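Outer protein YopM (Yersinia pestis, PDB 1JL5) probably acts as a secreted leucine-rich-repeat effector that alters host cell physiology and promotes survival of the bacterium in host tissues. Local coordinates at residues 107-112 against 128-133; 205-210 against 223-228. One frame throughout, in Å; residues are numbered along the deposited sequence.

Overall arrangement
From the N terminus, the chain passes through two helices, 36-48 and 58-71, and then winds into a solenoid of leucine-rich repeats whose short parallel strands follow one another in chain order. Contact 1 comes first, joining the loop after strand 95-97 to the loop after strand 115-117 and closing a loop with 15 residues between the two segments. Contact 2 repeats this step farther along, where the loops after strands 199-201 and 219-221 meet across 12 intervening residues. The two are in series, neither nested nor crossed, with centres about 32 Å apart. Contact 1 lies at the surface, whereas contact 2 is partly buried and near a bound calcium ion.

Contact 1. Residues 107-112 against 128-133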
loop_
_atom_site.group_PDB
_atom_site.type_symbol
_atom_site.label_atom_id
_atom_site.label_comp_id
_atom_site.label_asym_id
_atom_site.label_seq_id
_atom_site.Cartn_x
_atom_site.Cartn_y
_atom_site.Cartn_z
ATOM N N PRO A 107 41.583 1.799 -7.149
ATOM C CA PRO A 107 43.042 1.799 -7.188
ATOM C C PRO A 107 43.391 1.057 -8.466
ATOM O O PRO A 107 42.528 0.401 -9.057
ATOM C CB PRO A 107 43.413 1.008 -5.940
ATOM C CG PRO A 107 42.280 0.022 -5.838
ATOM C CD PRO A 107 41.076 0.885 -6.112
ATOM N N GLU A 108 44.636 1.161 -8.907
ATOM C CA GLU A 108 45.034 0.464 -10.115
ATOM C C GLU A 108 44.680 -1.005 -9.936
ATOM O O GLU A 108 44.918 -1.587 -8.879
ATOM C CB GLU A 108 46.534 0.609 -10.346
ATOM C CG GLU A 108 47.011 -0.087 -11.605
ATOM C CD GLU A 108 48.503 0.033 -11.790
ATOM O OE1 GLU A 108 48.997 1.179 -11.853
ATOM O OE2 GLU A 108 49.180 -1.015 -11.865
ATOM N N LEU A 109 44.105 -1.607 -10.965
ATOM C CA LEU A 109 43.725 -3.003 -10.870
ATOM C C LEU A 109 44.820 -3.909 -11.406
ATOM O O LEU A 109 45.410 -3.640 -12.449
ATOM C CB LEU A 109 42.414 -3.237 -11.624
ATOM C CG LEU A 109 41.246 -2.373 -11.132
ATOM C CD1 LEU A 109 40.004 -2.675 -11.955
ATOM C CD2 LEU A 109 40.991 -2.645 -9.656
ATOM N N PRO A 110 45.116 -4.997 -10.683
ATOM C CA PRO A 110 46.150 -5.948 -11.092
ATOM C C PRO A 110 45.849 -6.529 -12.467
ATOM O O PRO A 110 44.686 -6.678 -12.849
ATOM C CB PRO A 110 46.082 -7.019 -10.007
ATOM C CG PRO A 110 45.585 -6.270 -8.809
ATOM C CD PRO A 110 44.513 -5.396 -9.400
ATOM N N GLN A 111 46.903 -6.860 -13.205
ATOM C CA GLN A 111 46.751 -7.447 -14.526
ATOM C C GLN A 111 46.205 -8.850 -14.341
ATOM O O GLN A 111 45.808 -9.513 -15.297
ATOM C CB GLN A 111 48.106 -7.507 -15.226
ATOM C CG GLN A 111 48.683 -6.145 -15.521
ATOM C CD GLN A 111 47.849 -5.391 -16.525
ATOM O OE1 GLN A 111 47.771 -5.778 -17.691
ATOM N NE2 GLN A 111 47.210 -4.312 -16.082
ATOM N N SER A 112 46.192 -9.296 -13.094
ATOM C CA SER A 112 45.699 -10.619 -12.755
ATOM C C SER A 112 44.211 -10.576 -12.421
ATOM O O SER A 112 43.583 -11.618 -12.223
ATOM C CB SER A 112 46.461 -11.151 -11.550
ATOM O OG SER A 112 46.332 -10.250 -10.464
ATOM N N ASP A 128 40.931 1.648 -18.039
ATOM C CA ASP A 128 40.826 0.547 -18.971
ATOM C C ASP A 128 40.872 -0.727 -18.160
ATOM O O ASP A 128 41.666 -0.859 -17.234
ATOM C CB ASP A 128 41.958 0.597 -19.987
ATOM C CG ASP A 128 41.914 1.851 -20.818
ATOM O OD1 ASP A 128 40.793 2.341 -21.065
ATOM O OD2 ASP A 128 42.985 2.345 -21.226
ATOM N N LEU A 129 39.997 -1.658 -18.505
ATOM C CA LEU A 129 39.892 -2.912 -17.785
ATOM C C LEU A 129 41.139 -3.768 -17.778
ATOM O O LEU A 129 41.929 -3.756 -18.723
ATOM C CB LEU A 129 38.741 -3.738 -18.353
ATOM C CG LEU A 129 37.385 -3.038 -18.405
ATOM C CD1 LEU A 129 36.353 -4.010 -18.958
ATOM C CD2 LEU A 129 36.993 -2.557 -17.007
ATOM N N PRO A 130 41.337 -4.518 -16.688
ATOM C CA PRO A 130 42.494 -5.400 -16.570
ATOM C C PRO A 130 42.307 -6.373 -17.731
ATOM O O PRO A 130 41.192 -6.832 -17.983
ATOM C CB PRO A 130 42.275 -6.059 -15.214
ATOM C CG PRO A 130 41.540 -5.021 -14.444
ATOM C CD PRO A 130 40.551 -4.510 -15.443
ATOM N N PRO A 131 43.386 -6.704 -18.450
ATOM C CA PRO A 131 43.289 -7.621 -19.589
ATOM C C PRO A 131 42.554 -8.931 -19.344
ATOM O O PRO A 131 41.917 -9.467 -20.245
ATOM C CB PRO A 131 44.751 -7.839 -19.975
ATOM C CG PRO A 131 45.460 -7.715 -18.664
ATOM C CD PRO A 131 44.795 -6.499 -18.067
ATOM N N LEU A 132 42.635 -9.448 -18.127
ATOM C CA LEU A 132 41.992 -10.717 -17.814
ATOM C C LEU A 132 40.598 -10.588 -17.213
ATOM O O LEU A 132 40.003 -11.586 -16.806
ATOM C CB LEU A 132 42.873 -11.513 -16.851
ATOM C CG LEU A 132 44.333 -11.707 -17.267
ATOM C CD1 LEU A 132 45.044 -12.533 -16.207
ATOM C CD2 LEU A 132 44.405 -12.397 -18.621
ATOM N N LEU A 133 40.065 -9.374 -17.161
ATOM C CA LEU A 133 38.755 -9.189 -16.569
ATOM C C LEU A 133 37.690 -10.079 -17.200
ATOM O O LEU A 133 37.431 -10.026 -18.402
ATOM C CB LEU A 133 38.321 -7.725 -16.651
ATOM C CG LEU A 133 37.269 -7.397 -15.585
ATOM C CD1 LEU A 133 37.890 -7.602 -14.210
ATOM C CD2 LEU A 133 36.766 -5.973 -15.745
#
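Q111 brings its carboxamide to the CG-CD edge of the P131 ring, the two side chains crossing at about a right angle. The chain of Q111 is bent at chi2 (-66°), which turns CD away from an extended course, and OE1 ends 3.1 Å from P131 CD and 3.2 Å from P131 CG. The amide therefore meets the pyrrolidine ring through its oxygen and carbon, CD lying 3.6 Å from P131 CD; NE2 stands farther back from the ring. Beside P131, the ring of P130 fits against L109 and the backbone that follows it. Its CG presses on L109 CB at 3.4 Å, closer than usual for two carbons, and L109 CD1 flanks the same CG at 3.7 Å. P130 CB, meanwhile, lies against the carbonyl oxygen of P110. These are the loops that return from one strand to the next in neighbouring coils of the leucine-rich-repeat solenoid: 107-112 belongs to repeat 2, while 128-133 spans the junction of repeats 3 and 4. L109 also touches L89 and L116 of strand 115-117, the latter joining the contact to the strand side of the coil. The second loop reverses through a type I beta turn from P130 to L133, closed by L133 N bonding to P130 O at 2.9 Å. Within this turn L132 points toward the first loop and sets CD1 3.2 Å from Q111 O, with S112 CA also near that methyl. The hydroxyl of S112 is engaged away from L132, hydrogen-bonded to L93 O.

Contact 2. Residues 205-210 against 223-228; sequences NSLKKL and GNNILE
I226 holds CG1 between its backbone N and carbonyl carbon (chi1 46°), and the anti chi2 carries CD1 to S206 O (3.3 Å) and K208 CG (3.7 Å). In N225, CG lies beside the backbone N (chi1 -89°), its amide nearly coplanar with that of N205, the planes 15° apart. N225 OD1, though its position is less sure, accepts L207 N at 3.0 Å in a nearly straight bond, while ND2 binds A202 O and A222 O. Two backbone bonds follow: I226 N to L207 O at 2.7 Å and E228 N to K208 O at 3.0 Å. Between them K208 CA-H meets I226 O, and L227 CA-H meets K208 O. Inside, L227 crosses L210 at about a right angle, CD1 3.6 Å from L210 CG, and sets CD2 3.7 Å from L207 CB. At the surface a second subunit takes part: its R310 forms a salt bridge with E228, which also pairs with K250, and its I330 packs on I226. A row of asparagines side by side, one per coil, binding backbone groups of their own and adjacent coils, with leucines packed alongside, is characteristic of the leucine-rich-repeat solenoid.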
loop_
_atom_site.group_PDB
_atom_site.type_symbol
_atom_site.label_atom_id
_atom_site.label_comp_id
_atom_site.label_asym_id
_atom_site.label_seq_id
_atom_site.Cartn_x
_atom_site.Cartn_y
_atom_site.Cartn_z
ATOM N N ASN A 205 16.306 2.312 -19.674
ATOM C CA ASN A 205 17.240 3.091 -20.446
ATOM C C ASN A 205 16.326 3.851 -21.368
ATOM O O ASN A 205 15.133 3.891 -21.128
ATOM C CB ASN A 205 18.182 2.173 -21.208
ATOM C CG ASN A 205 19.316 1.699 -20.342
ATOM O OD1 ASN A 205 20.131 2.506 -19.905
ATOM N ND2 ASN A 205 19.368 0.399 -20.070
ATOM N N SER A 206 16.863 4.464 -22.405
ATOM C CA SER A 206 15.999 5.181 -23.322
ATOM C C SER A 206 16.175 4.586 -24.691
ATOM O O SER A 206 16.266 5.290 -25.691
ATOM C CB SER A 206 16.335 6.669 -23.314
ATOM O OG SER A 206 15.931 7.230 -22.075
ATOM N N LEU A 207 16.228 3.263 -24.724
ATOM C CA LEU A 207 16.385 2.559 -25.981
ATOM C C LEU A 207 15.085 2.688 -26.759
ATOM O O LEU A 207 14.006 2.424 -26.232
ATOM C CB LEU A 207 16.688 1.087 -25.720
ATOM C CG LEU A 207 17.947 0.814 -24.897
ATOM C CD1 LEU A 207 18.099 -0.685 -24.687
ATOM C CD2 LEU A 207 19.166 1.384 -25.618
ATOM N N LYS A 208 15.194 3.132 -28.004
ATOM C CA LYS A 208 14.024 3.258 -28.852
ATOM C C LYS A 208 13.959 1.951 -29.615
ATOM O O LYS A 208 12.886 1.489 -30.004
ATOM C CB LYS A 208 14.159 4.427 -29.818
ATOM C CG LYS A 208 14.076 5.781 -29.149
ATOM C CD LYS A 208 13.927 6.871 -30.188
ATOM C CE LYS A 208 13.800 8.238 -29.546
ATOM N NZ LYS A 208 13.572 9.297 -30.572
ATOM N N LYS A 209 15.128 1.357 -29.815
ATOM C CA LYS A 209 15.224 0.090 -30.513
ATOM C C LYS A 209 16.303 -0.746 -29.870
ATOM O O LYS A 209 17.180 -0.236 -29.189
ATOM C CB LYS A 209 15.581 0.318 -31.987
ATOM C CG LYS A 209 14.527 1.095 -32.759
ATOM C CD LYS A 209 14.856 1.185 -34.247
ATOM C CE LYS A 209 13.764 1.941 -34.997
ATOM N NZ LYS A 209 14.024 2.015 -36.461
ATOM N N LEU A 210 16.207 -2.046 -30.058
ATOM C CA LEU A 210 17.211 -2.942 -29.538
ATOM C C LEU A 210 17.962 -3.380 -30.766
ATOM O O LEU A 210 17.370 -3.547 -31.830
ATOM C CB LEU A 210 16.579 -4.161 -28.877
ATOM C CG LEU A 210 15.800 -3.881 -27.596
ATOM C CD1 LEU A 210 15.201 -5.180 -27.084
ATOM C CD2 LEU A 210 16.720 -3.263 -26.558
ATOM N N GLY A 223 12.810 -3.780 -20.345
ATOM C CA GLY A 223 11.602 -3.086 -19.980
ATOM C C GLY A 223 11.962 -1.660 -19.635
ATOM O O GLY A 223 13.131 -1.331 -19.404
ATOM N N ASN A 224 10.957 -0.800 -19.617
ATOM C CA ASN A 224 11.171 0.587 -19.271
ATOM C C ASN A 224 12.174 1.317 -20.110
ATOM O O ASN A 224 13.044 2.026 -19.613
ATOM C CB ASN A 224 11.549 0.712 -17.811
ATOM C CG ASN A 224 10.360 0.948 -16.957
ATOM O OD1 ASN A 224 9.656 1.936 -17.142
ATOM N ND2 ASN A 224 10.103 0.040 -16.024
ATOM N N ASN A 225 12.048 1.114 -21.402
ATOM C CA ASN A 225 12.870 1.803 -22.355
ATOM C C ASN A 225 11.806 2.513 -23.156
ATOM O O ASN A 225 10.709 2.751 -22.653
ATOM C CB ASN A 225 13.648 0.800 -23.195
ATOM C CG ASN A 225 14.965 0.446 -22.562
ATOM O OD1 ASN A 225 15.847 1.286 -22.469
ATOM N ND2 ASN A 225 15.098 -0.786 -22.098
ATOM N N ILE A 226 12.109 2.865 -24.386
ATOM C CA ILE A 226 11.107 3.509 -25.205
ATOM C C ILE A 226 11.140 2.774 -26.523
ATOM O O ILE A 226 11.169 3.365 -27.596
ATOM C CB ILE A 226 11.393 5.013 -25.360
ATOM C CG1 ILE A 226 12.868 5.247 -25.681
ATOM C CG2 ILE A 226 11.016 5.729 -24.069
ATOM C CD1 ILE A 226 13.252 6.719 -25.698
ATOM N N LEU A 227 11.160 1.451 -26.405
ATOM C CA LEU A 227 11.185 0.575 -27.558
ATOM C C LEU A 227 9.873 0.668 -28.301
ATOM O O LEU A 227 8.812 0.354 -27.754
ATOM C CB LEU A 227 11.430 -0.864 -27.116
ATOM C CG LEU A 227 12.783 -1.083 -26.442
ATOM C CD1 LEU A 227 12.904 -2.527 -25.986
ATOM C CD2 LEU A 227 13.892 -0.722 -27.420
ATOM N N GLU A 228 9.961 1.116 -29.549
ATOM C CA GLU A 228 8.806 1.259 -30.422
ATOM C C GLU A 228 8.448 -0.138 -30.872
ATOM O O GLU A 228 7.302 -0.443 -31.164
ATOM C CB GLU A 228 9.170 2.079 -31.656
ATOM C CG GLU A 228 9.740 3.459 -31.384
ATOM C CD GLU A 228 8.706 4.418 -30.841
ATOM O OE1 GLU A 228 7.563 4.395 -31.342
ATOM O OE2 GLU A 228 9.043 5.197 -29.930
#